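Side-chain contact in probable host range protein 2-3 (Myxoma virus, PDB 5CZ3), which probably supports multiplication of the virus in different cell types, as a host-range protein of the poxvirus C7 family: residues 20-25 with 35-40. Residues are numbered along the deposited sequence; the frame is centred on the assembly and turned at random.
Sequences VSIKHV and CNIHLK
Ile22 and Ile37 meet inside the beta-sandwich of this C7-family protein, each coming from a different sheet: strand 20-23 belongs to the antiparallel sheet, strand 34-40 to the mixed one that faces it. The two isoleucines reach for each other tip to tip, CD1 of Ile22 lying 4.0 Å from CD1 of Ile37. Both use nearly the same shape. In Ile22, CG1 lies beside the backbone N (chi1 -50°), anti to the carbonyl carbon, and CD1 then continues the chain fully extended (chi2 174°); Ile37 is built alike. Because both extended chains carry CD1 to the middle of the gap, they bridge the 10.1 Å between the CA of Ile22 and the CA of Ile37. Only their end methyls touch across the segments; Phe118 of strand 117-121 touches Ile22, and Val120 touches Ile37.

The closer packing is at the other end. Past the strand, the chain turns at His24 and brings Val25 toward the mixed sheet, so that CA of Val25 comes to 7.1 Å from CA of Cys35. A single branch of the valine, CG1, does the touching: it sits 3.6 Å from CB of Cys35 and 4.0 Å from its SG. Phe118 also packs on Cys35, while Val25 also touches Val13 and Pro116.

All four touching side chains are buried and the contact between them is wholly apolar. The face of strand 20-23 turned from the mixed sheet is different in character. Ser21 on that face is still buried, its OG hydrogen-bonded to the carbonyl oxygen of Phe142. Solvent reaches Lys23 in part and, just past the strand, His24, whose exposed ring meets Tyr138 edge-to-face; Lys23 ends in a salt bridge from NZ to OD2 of Asp147.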
loop_
_atom_site.group_PDB
_atom_site.type_symbol
_atom_site.label_atom_id
_atom_site.label_comp_id
_atom_site.label_asym_id
_atom_site.label_seq_id
_atom_site.Cartn_x
_atom_site.Cartn_y
_atom_site.Cartn_z
ATOM N N VAL A 20 -12.327 0.595 1.258
ATOM C CA VAL A 20 -11.481 0.998 2.375
ATOM C C VAL A 20 -10.282 1.811 1.895
ATOM O O VAL A 20 -9.607 1.430 0.936
ATOM C CB VAL A 20 -10.984 -0.231 3.168
ATOM C CG1 VAL A 20 -9.908 0.168 4.167
ATOM C CG2 VAL A 20 -12.147 -0.917 3.871
ATOM N N SER A 21 -10.025 2.934 2.559
ATOM C CA SER A 21 -8.885 3.777 2.224
ATOM C C SER A 21 -7.795 3.686 3.287
ATOM O O SER A 21 -7.954 4.201 4.394
ATOM C CB SER A 21 -9.319 5.237 2.060
ATOM O OG SER A 21 -10.177 5.402 0.946
ATOM N N ILE A 22 -6.695 3.024 2.949
ATOM C CA ILE A 22 -5.524 3.011 3.813
ATOM C C ILE A 22 -4.601 4.143 3.380
ATOM O O ILE A 22 -3.829 3.997 2.433
ATOM C CB ILE A 22 -4.775 1.669 3.756
ATOM C CG1 ILE A 22 -5.743 0.506 3.969
ATOM C CG2 ILE A 22 -3.673 1.635 4.798
ATOM C CD1 ILE A 22 -5.108 -0.855 3.785
ATOM N N LYS A 23 -4.686 5.272 4.075
ATOM C CA LYS A 23 -4.027 6.492 3.621
ATOM C C LYS A 23 -2.726 6.785 4.359
ATOM O O LYS A 23 -2.542 6.378 5.509
ATOM C CB LYS A 23 -4.982 7.680 3.760
ATOM C CG LYS A 23 -6.337 7.444 3.114
ATOM C CD LYS A 23 -7.033 8.749 2.786
ATOM C CE LYS A 23 -6.397 9.416 1.580
ATOM N NZ LYS A 23 -7.123 10.653 1.185
ATOM N N HIS A 24 -1.832 7.496 3.675
ATOM C CA HIS A 24 -0.539 7.909 4.220
ATOM C C HIS A 24 0.271 6.713 4.715
ATOM O O HIS A 24 0.794 6.715 5.828
ATOM C CB HIS A 24 -0.731 8.930 5.347
ATOM C CG HIS A 24 -1.360 10.213 4.898
ATOM N ND1 HIS A 24 -1.333 11.361 5.661
ATOM C CD2 HIS A 24 -2.034 10.530 3.767
ATOM C CE1 HIS A 24 -1.962 12.330 5.018
ATOM N NE2 HIS A 24 -2.397 11.851 3.867
ATOM N N VAL A 25 0.368 5.695 3.867
ATOM C CA VAL A 25 1.113 4.483 4.178
ATOM C C VAL A 25 2.619 4.751 4.176
ATOM O O VAL A 25 3.388 4.067 4.849
ATOM C CB VAL A 25 0.773 3.365 3.170
ATOM C CG1 VAL A 25 1.516 2.084 3.500
ATOM C CG2 VAL A 25 -0.727 3.120 3.153
ATOM N N CYS A 35 4.025 -1.972 2.855
ATOM C CA CYS A 35 3.188 -2.274 4.008
ATOM C C CYS A 35 2.820 -3.748 4.059
ATOM O O CYS A 35 3.054 -4.495 3.107
ATOM C CB CYS A 35 1.914 -1.430 3.987
ATOM S SG CYS A 35 0.842 -1.745 2.574
ATOM N N ASN A 36 2.237 -4.154 5.182
ATOM C CA ASN A 36 1.754 -5.514 5.356
ATOM C C ASN A 36 0.256 -5.511 5.613
ATOM O O ASN A 36 -0.229 -4.805 6.496
ATOM C CB ASN A 36 2.491 -6.200 6.503
ATOM C CG ASN A 36 3.993 -6.102 6.364
ATOM O OD1 ASN A 36 4.556 -6.471 5.333
ATOM N ND2 ASN A 36 4.654 -5.596 7.401
ATOM N N ILE A 37 -0.479 -6.294 4.834
ATOM C CA ILE A 37 -1.929 -6.322 4.959
ATOM C C ILE A 37 -2.441 -7.741 5.168
ATOM O O ILE A 37 -2.452 -8.551 4.241
ATOM C CB ILE A 37 -2.615 -5.715 3.720
ATOM C CG1 ILE A 37 -2.083 -4.306 3.451
ATOM C CG2 ILE A 37 -4.122 -5.686 3.912
ATOM C CD1 ILE A 37 -2.721 -3.627 2.260
ATOM N N HIS A 38 -2.857 -8.035 6.396
ATOM C CA HIS A 38 -3.478 -9.314 6.707
ATOM C C HIS A 38 -4.921 -9.322 6.220
ATOM O O HIS A 38 -5.787 -8.668 6.800
ATOM C CB HIS A 38 -3.424 -9.597 8.209
ATOM C CG HIS A 38 -2.045 -9.863 8.726
ATOM N ND1 HIS A 38 -1.520 -11.134 8.828
ATOM C CD2 HIS A 38 -1.080 -9.022 9.165
ATOM C CE1 HIS A 38 -0.293 -11.064 9.310
ATOM N NE2 HIS A 38 -0.001 -9.794 9.523
ATOM N N LEU A 39 -5.167 -10.058 5.142
ATOM C CA LEU A 39 -6.502 -10.154 4.568
ATOM C C LEU A 39 -7.217 -11.390 5.092
ATOM O O LEU A 39 -6.739 -12.511 4.926
ATOM C CB LEU A 39 -6.428 -10.189 3.043
ATOM C CG LEU A 39 -5.754 -8.990 2.375
ATOM C CD1 LEU A 39 -5.328 -9.340 0.960
ATOM C CD2 LEU A 39 -6.691 -7.793 2.375
ATOM N N LYS A 40 -8.359 -11.182 5.737
ATOM C CA LYS A 40 -9.142 -12.294 6.258
ATOM C C LYS A 40 -10.418 -12.457 5.436
ATOM O O LYS A 40 -11.160 -11.495 5.234
ATOM C CB LYS A 40 -9.478 -12.079 7.740
ATOM C CG LYS A 40 -8.269 -11.972 8.683
#